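Long-range contacts in succinate-semialdehyde dehydrogenase (Synechococcus sp., PDB 4ITA), which probably oxidises succinic semialdehyde to succinate with NADP+ as cofactor, as a member of the aldehyde dehydrogenase family: residues A[71-77]-A[132-136]; A[256-262]-A[362-367]; A[303-309]-A[341-345]. All blocks are in the same frame, centred on the assembly; numbering follows the deposited sequence.

Interaction 1: A[71-77]-A[132-136]; sequences MTTEMGK and WNFPF. With NDP (NADPH dihydro-nicotinamide-adenine-dinucleotide phosphate), chain C.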
loop_
_atom_site.group_PDB
_atom_site.type_symbol
_atom_site.label_atom_id
_atom_site.label_comp_id
_atom_site.label_asym_id
_atom_site.label_seq_id
_atom_site.Cartn_x
_atom_site.Cartn_y
_atom_site.Cartn_z
ATOM N N MET A 71 -16.382 15.602 22.697
ATOM C CA MET A 71 -15.549 16.158 21.623
ATOM C C MET A 71 -15.314 17.650 21.826
ATOM O O MET A 71 -14.178 18.128 21.786
ATOM C CB MET A 71 -16.182 15.923 20.243
ATOM C CG MET A 71 -16.364 14.451 19.836
ATOM S SD MET A 71 -16.975 14.223 18.133
ATOM C CE MET A 71 -18.441 13.212 18.426
ATOM N N THR A 72 -16.394 18.395 22.031
ATOM C CA THR A 72 -16.304 19.839 22.226
ATOM C C THR A 72 -15.459 20.204 23.440
ATOM O O THR A 72 -14.623 21.103 23.372
ATOM C CB THR A 72 -17.710 20.444 22.348
ATOM O OG1 THR A 72 -18.418 20.211 21.126
ATOM C CG2 THR A 72 -17.644 21.944 22.623
ATOM N N THR A 73 -15.660 19.497 24.546
ATOM C CA THR A 73 -14.900 19.766 25.755
ATOM C C THR A 73 -13.405 19.563 25.539
ATOM O O THR A 73 -12.589 20.368 25.988
ATOM C CB THR A 73 -15.366 18.859 26.902
ATOM O OG1 THR A 73 -16.738 19.148 27.195
ATOM C CG2 THR A 73 -14.519 19.068 28.153
ATOM N N GLU A 74 -13.038 18.482 24.856
ATOM C CA GLU A 74 -11.623 18.161 24.699
ATOM C C GLU A 74 -10.907 18.953 23.612
ATOM O O GLU A 74 -9.747 19.315 23.782
ATOM C CB GLU A 74 -11.414 16.662 24.458
ATOM C CG GLU A 74 -11.805 15.789 25.639
ATOM C CD GLU A 74 -11.172 14.414 25.583
ATOM O OE1 GLU A 74 -11.412 13.686 24.590
ATOM O OE2 GLU A 74 -10.435 14.071 26.535
ATOM N N MET A 75 -11.576 19.208 22.488
ATOM C CA MET A 75 -10.864 19.783 21.351
ATOM C C MET A 75 -11.526 20.988 20.679
ATOM O O MET A 75 -11.013 21.497 19.686
ATOM C CB MET A 75 -10.446 18.698 20.350
ATOM C CG MET A 75 -11.560 17.751 19.904
ATOM S SD MET A 75 -12.838 18.497 18.831
ATOM C CE MET A 75 -11.825 19.031 17.430
ATOM N N GLY A 76 -12.653 21.441 21.223
ATOM C CA GLY A 76 -13.170 22.769 20.909
ATOM C C GLY A 76 -14.034 22.964 19.674
ATOM O O GLY A 76 -14.459 24.087 19.398
ATOM N N LYS A 77 -14.306 21.907 18.915
ATOM C CA LYS A 77 -15.219 22.061 17.779
ATOM C C LYS A 77 -16.633 22.344 18.295
ATOM O O LYS A 77 -16.964 21.980 19.426
ATOM C CB LYS A 77 -15.201 20.830 16.863
ATOM C CG LYS A 77 -16.007 19.644 17.365
ATOM C CD LYS A 77 -15.804 18.424 16.471
ATOM C CE LYS A 77 -16.557 18.572 15.175
ATOM N NZ LYS A 77 -15.933 17.777 14.071
ATOM N N TRP A 132 -6.638 14.626 16.652
ATOM C CA TRP A 132 -7.707 15.184 17.463
ATOM C C TRP A 132 -8.801 15.890 16.661
ATOM O O TRP A 132 -9.835 16.212 17.225
ATOM C CB TRP A 132 -7.154 16.129 18.546
ATOM C CG TRP A 132 -6.189 17.157 18.020
ATOM C CD1 TRP A 132 -4.832 17.150 18.171
ATOM C CD2 TRP A 132 -6.499 18.336 17.253
ATOM N NE1 TRP A 132 -4.280 18.243 17.557
ATOM C CE2 TRP A 132 -5.277 18.982 16.980
ATOM C CE3 TRP A 132 -7.684 18.909 16.786
ATOM C CZ2 TRP A 132 -5.208 20.171 16.246
ATOM C CZ3 TRP A 132 -7.611 20.088 16.041
ATOM C CH2 TRP A 132 -6.381 20.702 15.784
ATOM N N ASN A 133 -8.599 16.150 15.369
ATOM C CA ASN A 133 -9.531 17.061 14.689
ATOM C C ASN A 133 -10.922 16.501 14.411
ATOM O O ASN A 133 -11.905 17.240 14.447
ATOM C CB ASN A 133 -8.908 17.741 13.460
ATOM C CG ASN A 133 -8.695 16.804 12.301
ATOM O OD1 ASN A 133 -8.464 15.604 12.473
ATOM N ND2 ASN A 133 -8.767 17.352 11.092
ATOM N N PHE A 134 -11.008 15.199 14.152
ATOM C CA PHE A 134 -12.299 14.523 14.043
ATOM C C PHE A 134 -12.168 13.277 14.894
ATOM O O PHE A 134 -11.969 12.175 14.379
ATOM C CB PHE A 134 -12.644 14.176 12.590
ATOM C CG PHE A 134 -12.898 15.383 11.725
ATOM C CD1 PHE A 134 -11.889 15.917 10.940
ATOM C CD2 PHE A 134 -14.147 15.980 11.702
ATOM C CE1 PHE A 134 -12.124 17.035 10.139
ATOM C CE2 PHE A 134 -14.391 17.100 10.903
ATOM C CZ PHE A 134 -13.374 17.624 10.125
ATOM N N PRO A 135 -12.252 13.455 16.218
ATOM C CA PRO A 135 -11.812 12.411 17.148
ATOM C C PRO A 135 -12.707 11.177 17.187
ATOM O O PRO A 135 -12.257 10.140 17.677
ATOM C CB PRO A 135 -11.793 13.134 18.500
ATOM C CG PRO A 135 -12.836 14.208 18.356
ATOM C CD PRO A 135 -12.768 14.649 16.915
ATOM N N PHE A 136 -13.944 11.278 16.695
ATOM C CA PHE A 136 -14.809 10.106 16.537
ATOM C C PHE A 136 -14.795 9.607 15.096
ATOM O O PHE A 136 -14.526 8.431 14.841
ATOM C CB PHE A 136 -16.254 10.426 16.951
ATOM C CG PHE A 136 -16.546 10.196 18.413
ATOM C CD1 PHE A 136 -15.820 10.860 19.395
ATOM C CD2 PHE A 136 -17.569 9.343 18.805
ATOM C CE1 PHE A 136 -16.100 10.662 20.743
ATOM C CE2 PHE A 136 -17.855 9.141 20.149
ATOM C CZ PHE A 136 -17.117 9.798 21.117
HETATM P PA NDP C . 0.011 15.147 14.484
HETATM O O1A NDP C . 0.655 14.432 13.332
HETATM O O2A NDP C . 0.844 16.011 15.390
HETATM O O5B NDP C . -0.717 14.062 15.407
HETATM C C5B NDP C . -1.574 13.050 14.863
HETATM C C4B NDP C . -1.401 11.733 15.616
HETATM O O4B NDP C . -0.074 11.248 15.397
HETATM C C3B NDP C . -1.534 11.873 17.128
HETATM O O3B NDP C . -2.058 10.649 17.658
HETATM C C2B NDP C . -0.094 12.039 17.576
HETATM O O2B NDP C . 0.131 11.650 18.924
HETATM C C1B NDP C . 0.571 11.053 16.658
HETATM N N9A NDP C . 2.004 11.286 16.418
HETATM C C8A NDP C . 2.651 12.459 16.278
HETATM N N7A NDP C . 3.964 12.240 16.029
HETATM C C5A NDP C . 4.151 10.912 15.988
HETATM C C6A NDP C . 5.279 9.991 15.773
HETATM N N6A NDP C . 6.511 10.481 15.533
HETATM N N1A NDP C . 5.023 8.670 15.822
HETATM C C2A NDP C . 3.800 8.174 16.053
HETATM N N3A NDP C . 2.726 8.949 16.265
HETATM C C4A NDP C . 2.854 10.291 16.241
HETATM O O3 NDP C . -1.212 15.963 13.787
HETATM P PN NDP C . -1.927 17.387 14.100
HETATM O O1N NDP C . -0.917 18.450 14.471
HETATM O O2N NDP C . -3.106 17.107 14.990
HETATM O O5D NDP C . -2.489 17.760 12.637
HETATM C C5D NDP C . -3.503 16.969 12.032
HETATM C C4D NDP C . -3.099 16.621 10.611
HETATM O O4D NDP C . -3.888 15.519 10.138
HETATM C C3D NDP C . -3.334 17.753 9.631
HETATM O O3D NDP C . -2.228 17.863 8.729
HETATM C C2D NDP C . -4.609 17.302 8.946
HETATM O O2D NDP C . -4.745 17.932 7.672
HETATM C C1D NDP C . -4.384 15.808 8.829
HETATM N N1N NDP C . -5.658 15.126 8.566
HETATM C C2N NDP C . -5.744 14.198 7.598
HETATM C C3N NDP C . -6.981 13.896 7.031
HETATM C C7N NDP C . -7.122 12.845 5.971
HETATM O O7N NDP C . -8.037 12.031 6.075
HETATM N N7N NDP C . -6.270 12.817 4.949
HETATM C C4N NDP C . -8.230 14.630 7.458
HETATM C C5N NDP C . -8.039 15.192 8.790
HETATM C C6N NDP C . -6.759 15.418 9.289
HETATM P P2B NDP C . 0.267 12.732 20.103
HETATM O O1X NDP C . 0.513 11.861 21.301
HETATM O O2X NDP C . 1.450 13.607 19.757
HETATM O O3X NDP C . -1.022 13.491 20.195
#

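Interaction 2: A[256-262]-A[362-367]; sequences RTMNNGQ and LFAPVA. With NDP (NADPH dihydro-nicotinamide-adenine-dinucleotide phosphate), chain C; EDO (1,2-ethanediol), chain I.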
loop_
_atom_site.group_PDB
_atom_site.type_symbol
_atom_site.label_atom_id
_atom_site.label_comp_id
_atom_site.label_asym_id
_atom_site.label_seq_id
_atom_site.Cartn_x
_atom_site.Cartn_y
_atom_site.Cartn_z
ATOM N N ARG A 256 -13.734 26.606 4.380
ATOM C CA ARG A 256 -12.554 27.089 5.092
ATOM C C ARG A 256 -12.733 27.081 6.608
ATOM O O ARG A 256 -11.786 26.797 7.342
ATOM C CB ARG A 256 -12.144 28.491 4.611
ATOM C CG ARG A 256 -11.089 29.201 5.488
ATOM C CD ARG A 256 -9.655 28.660 5.326
ATOM N NE ARG A 256 -9.414 27.429 6.090
ATOM C CZ ARG A 256 -8.209 26.913 6.333
ATOM N NH1 ARG A 256 -8.101 25.789 7.029
ATOM N NH2 ARG A 256 -7.111 27.506 5.891
ATOM N N THR A 257 -13.933 27.397 7.087
ATOM C CA THR A 257 -14.098 27.697 8.508
ATOM C C THR A 257 -14.716 26.590 9.361
ATOM O O THR A 257 -14.681 26.681 10.584
ATOM C CB THR A 257 -14.849 29.040 8.742
ATOM O OG1 THR A 257 -16.212 28.924 8.315
ATOM C CG2 THR A 257 -14.157 30.179 7.989
ATOM N N MET A 258 -15.273 25.555 8.738
ATOM C CA MET A 258 -15.821 24.419 9.488
ATOM C C MET A 258 -14.734 23.788 10.350
ATOM O O MET A 258 -13.564 23.814 9.993
ATOM C CB MET A 258 -16.393 23.364 8.531
ATOM C CG MET A 258 -15.347 22.760 7.593
ATOM S SD MET A 258 -15.963 21.616 6.329
ATOM C CE MET A 258 -14.442 21.279 5.429
ATOM N N ASN A 259 -15.131 23.227 11.486
ATOM C CA ASN A 259 -14.191 22.603 12.418
ATOM C C ASN A 259 -13.117 23.588 12.871
ATOM O O ASN A 259 -11.959 23.213 13.108
ATOM C CB ASN A 259 -13.533 21.356 11.817
ATOM C CG ASN A 259 -13.297 20.278 12.851
ATOM O OD1 ASN A 259 -14.209 19.929 13.597
ATOM N ND2 ASN A 259 -12.075 19.755 12.916
ATOM N N ASN A 260 -13.515 24.858 12.979
ATOM C CA ASN A 260 -12.608 25.958 13.324
ATOM C C ASN A 260 -11.394 26.024 12.396
ATOM O O ASN A 260 -10.299 26.420 12.799
ATOM C CB ASN A 260 -12.200 25.879 14.803
ATOM C CG ASN A 260 -13.401 25.752 15.725
ATOM O OD1 ASN A 260 -14.469 26.288 15.434
ATOM N ND2 ASN A 260 -13.241 25.025 16.826
ATOM N N GLY A 261 -11.619 25.623 11.150
ATOM C CA GLY A 261 -10.589 25.614 10.131
ATOM C C GLY A 261 -9.718 24.375 10.120
ATOM O O GLY A 261 -8.921 24.192 9.204
ATOM N N GLN A 262 -9.861 23.526 11.136
ATOM C CA GLN A 262 -8.940 22.407 11.336
ATOM C C GLN A 262 -9.386 21.151 10.605
ATOM O O GLN A 262 -9.742 20.134 11.209
ATOM C CB GLN A 262 -8.760 22.149 12.832
ATOM C CG GLN A 262 -8.235 23.381 13.569
ATOM C CD GLN A 262 -8.550 23.379 15.049
ATOM O OE1 GLN A 262 -7.679 23.653 15.878
ATOM N NE2 GLN A 262 -9.803 23.078 15.392
ATOM N N LEU A 362 -2.426 25.655 6.451
ATOM C CA LEU A 362 -2.971 26.573 7.442
ATOM C C LEU A 362 -4.142 25.899 8.147
ATOM O O LEU A 362 -5.251 25.827 7.617
ATOM C CB LEU A 362 -3.389 27.893 6.787
ATOM C CG LEU A 362 -2.286 28.684 6.078
ATOM C CD1 LEU A 362 -2.813 30.046 5.654
ATOM C CD2 LEU A 362 -1.039 28.820 6.951
ATOM N N PHE A 363 -3.869 25.394 9.344
ATOM C CA PHE A 363 -4.803 24.536 10.067
ATOM C C PHE A 363 -5.561 25.389 11.074
ATOM O O PHE A 363 -5.421 25.229 12.282
ATOM C CB PHE A 363 -4.023 23.411 10.758
ATOM C CG PHE A 363 -4.781 22.117 10.871
ATOM C CD1 PHE A 363 -5.274 21.482 9.743
ATOM C CD2 PHE A 363 -4.975 21.522 12.106
ATOM C CE1 PHE A 363 -5.961 20.285 9.851
ATOM C CE2 PHE A 363 -5.656 20.322 12.222
ATOM C CZ PHE A 363 -6.145 19.705 11.094
ATOM N N ALA A 364 -6.369 26.302 10.545
ATOM C CA ALA A 364 -7.009 27.375 11.287
ATOM C C ALA A 364 -7.854 28.110 10.248
ATOM O O ALA A 364 -7.669 27.892 9.053
ATOM C CB ALA A 364 -5.944 28.300 11.873
ATOM N N PRO A 365 -8.775 28.993 10.678
ATOM C CA PRO A 365 -9.685 29.577 9.681
ATOM C C PRO A 365 -9.074 30.759 8.934
ATOM O O PRO A 365 -9.576 31.887 9.023
ATOM C CB PRO A 365 -10.877 30.028 10.527
ATOM C CG PRO A 365 -10.264 30.378 11.855
ATOM C CD PRO A 365 -9.146 29.377 12.056
ATOM N N VAL A 366 -8.002 30.487 8.197
ATOM C CA VAL A 366 -7.208 31.518 7.541
ATOM C C VAL A 366 -7.144 31.210 6.053
ATOM O O VAL A 366 -6.534 30.218 5.641
ATOM C CB VAL A 366 -5.774 31.579 8.127
ATOM C CG1 VAL A 366 -4.934 32.659 7.431
ATOM C CG2 VAL A 366 -5.824 31.815 9.629
ATOM N N ALA A 367 -7.782 32.050 5.243
ATOM C CA ALA A 367 -7.826 31.839 3.799
ATOM C C ALA A 367 -6.724 32.613 3.104
ATOM O O ALA A 367 -6.546 33.796 3.378
ATOM C CB ALA A 367 -9.164 32.276 3.257
HETATM P PA NDP C . 0.011 15.147 14.484
HETATM O O1A NDP C . 0.655 14.432 13.332
HETATM O O2A NDP C . 0.844 16.011 15.390
HETATM O O5B NDP C . -0.717 14.062 15.407
HETATM C C5B NDP C . -1.574 13.050 14.863
HETATM C C4B NDP C . -1.401 11.733 15.616
HETATM O O4B NDP C . -0.074 11.248 15.397
HETATM C C3B NDP C . -1.534 11.873 17.128
HETATM O O3B NDP C . -2.058 10.649 17.658
HETATM C C2B NDP C . -0.094 12.039 17.576
HETATM O O2B NDP C . 0.131 11.650 18.924
HETATM C C1B NDP C . 0.571 11.053 16.658
HETATM N N9A NDP C . 2.004 11.286 16.418
HETATM C C8A NDP C . 2.651 12.459 16.278
HETATM N N7A NDP C . 3.964 12.240 16.029
HETATM C C5A NDP C . 4.151 10.912 15.988
HETATM C C6A NDP C . 5.279 9.991 15.773
HETATM N N6A NDP C . 6.511 10.481 15.533
HETATM N N1A NDP C . 5.023 8.670 15.822
HETATM C C2A NDP C . 3.800 8.174 16.053
HETATM N N3A NDP C . 2.726 8.949 16.265
HETATM C C4A NDP C . 2.854 10.291 16.241
HETATM O O3 NDP C . -1.212 15.963 13.787
HETATM P PN NDP C . -1.927 17.387 14.100
HETATM O O1N NDP C . -0.917 18.450 14.471
HETATM O O2N NDP C . -3.106 17.107 14.990
HETATM O O5D NDP C . -2.489 17.760 12.637
HETATM C C5D NDP C . -3.503 16.969 12.032
HETATM C C4D NDP C . -3.099 16.621 10.611
HETATM O O4D NDP C . -3.888 15.519 10.138
HETATM C C3D NDP C . -3.334 17.753 9.631
HETATM O O3D NDP C . -2.228 17.863 8.729
HETATM C C2D NDP C . -4.609 17.302 8.946
HETATM O O2D NDP C . -4.745 17.932 7.672
HETATM C C1D NDP C . -4.384 15.808 8.829
HETATM N N1N NDP C . -5.658 15.126 8.566
HETATM C C2N NDP C . -5.744 14.198 7.598
HETATM C C3N NDP C . -6.981 13.896 7.031
HETATM C C7N NDP C . -7.122 12.845 5.971
HETATM O O7N NDP C . -8.037 12.031 6.075
HETATM N N7N NDP C . -6.270 12.817 4.949
HETATM C C4N NDP C . -8.230 14.630 7.458
HETATM C C5N NDP C . -8.039 15.192 8.790
HETATM C C6N NDP C . -6.759 15.418 9.289
HETATM P P2B NDP C . 0.267 12.732 20.103
HETATM O O1X NDP C . 0.513 11.861 21.301
HETATM O O2X NDP C . 1.450 13.607 19.757
HETATM O O3X NDP C . -1.022 13.491 20.195
HETATM C C1 EDO I . -0.010 24.643 11.821
HETATM O O1 EDO I . -0.210 23.945 10.577
HETATM C C2 EDO I . -1.157 25.627 12.046
HETATM O O2 EDO I . -1.540 26.174 10.784
#

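Interaction 3: A[303-309]-A[341-345]; sequences IGPLATE and YFYPP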
loop_
_atom_site.group_PDB
_atom_site.type_symbol
_atom_site.label_atom_id
_atom_site.label_comp_id
_atom_site.label_asym_id
_atom_site.label_seq_id
_atom_site.Cartn_x
_atom_site.Cartn_y
_atom_site.Cartn_z
ATOM N N ILE A 303 -17.492 29.652 15.236
ATOM C CA ILE A 303 -16.067 29.450 15.437
ATOM C C ILE A 303 -15.753 29.320 16.928
ATOM O O ILE A 303 -15.906 30.284 17.679
ATOM C CB ILE A 303 -15.246 30.653 14.892
ATOM C CG1 ILE A 303 -15.619 30.980 13.441
ATOM C CG2 ILE A 303 -13.749 30.402 15.042
ATOM C CD1 ILE A 303 -15.274 29.892 12.448
ATOM N N GLY A 304 -15.344 28.128 17.355
ATOM C CA GLY A 304 -14.798 27.940 18.690
ATOM C C GLY A 304 -13.298 28.186 18.695
ATOM O O GLY A 304 -12.735 28.654 17.707
ATOM N N PRO A 305 -12.631 27.857 19.805
ATOM C CA PRO A 305 -11.180 28.024 19.887
ATOM C C PRO A 305 -10.474 26.964 19.045
ATOM O O PRO A 305 -11.057 25.912 18.777
ATOM C CB PRO A 305 -10.890 27.760 21.370
ATOM C CG PRO A 305 -11.947 26.751 21.757
ATOM C CD PRO A 305 -13.180 27.165 20.988
ATOM N N LEU A 306 -9.241 27.236 18.640
ATOM C CA LEU A 306 -8.389 26.189 18.092
ATOM C C LEU A 306 -8.119 25.156 19.183
ATOM O O LEU A 306 -8.262 25.446 20.372
ATOM C CB LEU A 306 -7.083 26.785 17.571
ATOM C CG LEU A 306 -7.270 27.836 16.476
ATOM C CD1 LEU A 306 -5.923 28.398 16.070
ATOM C CD2 LEU A 306 -7.998 27.245 15.269
ATOM N N ALA A 307 -7.713 23.957 18.796
ATOM C CA ALA A 307 -7.712 22.854 19.757
ATOM C C ALA A 307 -6.622 22.939 20.812
ATOM O O ALA A 307 -6.797 22.432 21.918
ATOM C CB ALA A 307 -7.633 21.533 19.049
ATOM N N THR A 308 -5.480 23.529 20.468
ATOM C CA THR A 308 -4.336 23.539 21.380
ATOM C C THR A 308 -3.591 24.863 21.328
ATOM O O THR A 308 -3.696 25.610 20.356
ATOM C CB THR A 308 -3.305 22.423 21.056
ATOM O OG1 THR A 308 -2.557 22.781 19.891
ATOM C CG2 THR A 308 -3.973 21.058 20.846
ATOM N N GLU A 309 -2.821 25.150 22.372
ATOM C CA GLU A 309 -1.998 26.358 22.368
ATOM C C GLU A 309 -0.942 26.302 21.265
ATOM O O GLU A 309 -0.596 27.329 20.675
ATOM C CB GLU A 309 -1.350 26.588 23.735
ATOM C CG GLU A 309 -0.595 27.920 23.841
ATOM C CD GLU A 309 -0.476 28.431 25.269
ATOM O OE1 GLU A 309 -0.968 27.751 26.193
ATOM O OE2 GLU A 309 0.099 29.522 25.463
ATOM N N TYR A 341 -8.030 29.315 23.270
ATOM C CA TYR A 341 -7.099 29.424 22.149
ATOM C C TYR A 341 -7.754 29.993 20.887
ATOM O O TYR A 341 -7.717 29.366 19.826
ATOM C CB TYR A 341 -6.471 28.058 21.850
ATOM C CG TYR A 341 -5.967 27.321 23.070
ATOM C CD1 TYR A 341 -5.208 27.970 24.039
ATOM C CD2 TYR A 341 -6.265 25.977 23.260
ATOM C CE1 TYR A 341 -4.753 27.293 25.158
ATOM C CE2 TYR A 341 -5.815 25.295 24.373
ATOM C CZ TYR A 341 -5.059 25.956 25.314
ATOM O OH TYR A 341 -4.613 25.272 26.423
ATOM N N PHE A 342 -8.338 31.184 21.003
ATOM C CA PHE A 342 -9.141 31.760 19.934
ATOM C C PHE A 342 -8.312 32.503 18.894
ATOM O O PHE A 342 -7.478 33.349 19.229
ATOM C CB PHE A 342 -10.218 32.687 20.508
ATOM C CG PHE A 342 -11.375 31.957 21.137
ATOM C CD1 PHE A 342 -11.381 31.666 22.495
ATOM C CD2 PHE A 342 -12.460 31.570 20.369
ATOM C CE1 PHE A 342 -12.448 30.995 23.071
ATOM C CE2 PHE A 342 -13.527 30.896 20.933
ATOM C CZ PHE A 342 -13.522 30.610 22.290
ATOM N N TYR A 343 -8.553 32.162 17.632
ATOM C CA TYR A 343 -7.989 32.868 16.483
ATOM C C TYR A 343 -9.134 33.164 15.514
ATOM O O TYR A 343 -9.935 32.281 15.213
ATOM C CB TYR A 343 -6.912 32.019 15.802
ATOM C CG TYR A 343 -5.986 32.833 14.935
ATOM C CD1 TYR A 343 -4.824 33.383 15.458
ATOM C CD2 TYR A 343 -6.277 33.073 13.602
ATOM C CE1 TYR A 343 -3.977 34.145 14.682
ATOM C CE2 TYR A 343 -5.434 33.841 12.814
ATOM C CZ TYR A 343 -4.287 34.370 13.360
ATOM O OH TYR A 343 -3.451 35.124 12.570
ATOM N N PRO A 344 -9.241 34.415 15.039
ATOM C CA PRO A 344 -10.408 34.815 14.245
ATOM C C PRO A 344 -10.305 34.404 12.780
ATOM O O PRO A 344 -9.197 34.215 12.271
ATOM C CB PRO A 344 -10.360 36.343 14.340
ATOM C CG PRO A 344 -8.906 36.638 14.387
ATOM C CD PRO A 344 -8.308 35.533 15.233
ATOM N N PRO A 345 -11.454 34.258 12.107
ATOM C CA PRO A 345 -11.450 34.121 10.647
ATOM C C PRO A 345 -10.577 35.201 10.021
ATOM O O PRO A 345 -10.690 36.377 10.374
ATOM C CB PRO A 345 -12.920 34.333 10.285
ATOM C CG PRO A 345 -13.658 33.798 11.483
ATOM C CD PRO A 345 -12.819 34.214 12.664
HETATM O O HOH W 1 -10.501 30.165 16.983
HETATM O O HOH W 2 -2.863 23.429 24.737
#

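Interaction 1: A[71-77]-A[132-136]
Met71 lays its terminal methyl over one face of the Phe136 ring, CE standing 3.8 Å from the ring centroid and 23° off the normal, displaced toward the rim on the side of CG. The sulfur lies obliquely to the same ring, farther from its centre, in a Met-aromatic contact, and the bend at chi3 (-125°) folds CE back across the face. Pro135 is touched by two side chains four residues apart: its CG meets Met71 CG at 3.8 Å and Met75 CG slightly farther off. Met75, coiled at chi2 and chi3, rests its CE against the carbonyl oxygens of Trp132 and Asn133, 3.5 Å from each, and reaches the Trp132 indole at its edge, 4.2 Å from CE3. The end of helix 64-75 is thus packed on the loop that leads from strand 115-129 to helix 137-149 in the Rossmann-type cofactor domain, where Trp132 NE1 lies 3.0 Å from O2N of the NADPH diphosphate. Lys77 crosses Phe134 at about a right angle, with NZ 3.5 Å from CD2. Its ammonium makes a salt bridge with Glu85 and a hydrogen bond to Asn259, while Asn133 ND2, close to the nicotinamide ring, is bonded to Gln262 O.

Interaction 2: A[256-262]-A[362-367]
Arg256, near the end of helix 245-257, turns its guanidinium into 362-367, a bend that runs into strand 366-372, in the catalytic domain of the aldehyde dehydrogenase fold. NH1 and NH2 both grip Leu362 O, at 2.9 Å for NH1, and this oxygen lies in the guanidinium plane. NH2 also donates to Val366 O at 2.8 Å, from above that carbonyl's plane, and NH1 has a weak bond to Gly261 O. Ala364 O approaches the flat face, 2.9 Å from CZ, but is not bonded to the arginine; it accepts Val366 N in the inverse gamma turn centred on Pro365. A leucine in place of Arg256 would probably leave Leu362 O and Val366 O without these donors and let the bend drift from the helix end. A CB on Gly261 would clash with Ala364 and Pro365. Asn259 and Gln262 are bonded crosswise: Gln262 NE2 and Gln262 N reach Asn259 O from opposite faces, and Asn259 ND2 returns a bond to Gln262 O. Lys77 NZ takes Asn259 OD1, and Ala307 N donates to Gln262 OE1. Phe363 N donates to O2 of a bound 1,2-ethanediol, probably from the crystallisation liquor, at 2.8 Å, while the buried Phe363 O has no partner in the model. Gln262 CA lies over the centre of one Phe363 face and the nicotinamide ribose of NADPH over the other, CE1 reaching 3.4 Å from C2D.

Interaction 3: A[303-309]-A[341-345]
Tyr341 lays one face of its ring on the backbone at the start of helix 309-325: Glu309 N stands 3.5 Å above the plane over the ring centre, and Thr308 C sits at the same height nearer the rim. The CB of Glu309 adds a CH-pi contact to this face, while Leu306 O and Ala307 O lie at the ring's edge. Thr308 is the N-cap residue, its OG1 bonded to Ile311 N, so the tyrosine packs directly against a capped helix start. Phe342 takes Pro305 on one face, with CB 3.9 Å from the ring centroid and almost on the normal, a proline-aromatic CH-pi stack in which the two side chains run side by side. Ile303 O is at the edge of the same ring, and Arg338 makes a cation-pi contact with it.

The contact joins two loops of the catalytic domain, the one between helices 274-289 and 309-325 and the one that enters strand 346-349. Their single direct hydrogen bond runs from Leu306 N to Tyr341 O at 2.9 Å, with the donor above the carbonyl plane. Beyond it, Leu306 and Tyr343 point the same way, CD1 lying 3.8 Å from CB. With its CG anti to the backbone nitrogen (chi1 -161°), Tyr343 carries its ring away from 303-309 to pack on Leu312, Ser316 and Val319 of helix 309-325. At the far end the side chains of Ile303 and Pro345 pass in opposite directions, CG1 meeting CG at 4.0 Å.

Water joins the loops at two places. One molecule accepts from Glu309 N and makes a weak bond with Tyr341 OH. The other donates to Gly304 O and accepts from Tyr343 N, at 2.9 Å from that nitrogen.

Overall arrangement
Along the chain interaction 1 closes before interaction 2 opens, and interaction 3 is nested within the loop that interaction 2 closes. The centres of interactions 2 and 3 are about 9 Å apart, with interaction 1 about 12 Å from interaction 3 and 14 Å from interaction 2. Helix 309-325 starts in interaction 3 and packs against 362-367 through Ile315. Residues 256-262 connect all three: Asn259 and Gln262 bond to Asn133, and Asn260 and Gln262 to Gly304 and Ala307, respectively. Interactions 1 and 2 both touch NADPH, in keeping with a cofactor held between Rossmann-type and catalytic domains, as in other aldehyde dehydrogenases; interaction 3 meets interaction 1 where Trp132 packs on Ala307.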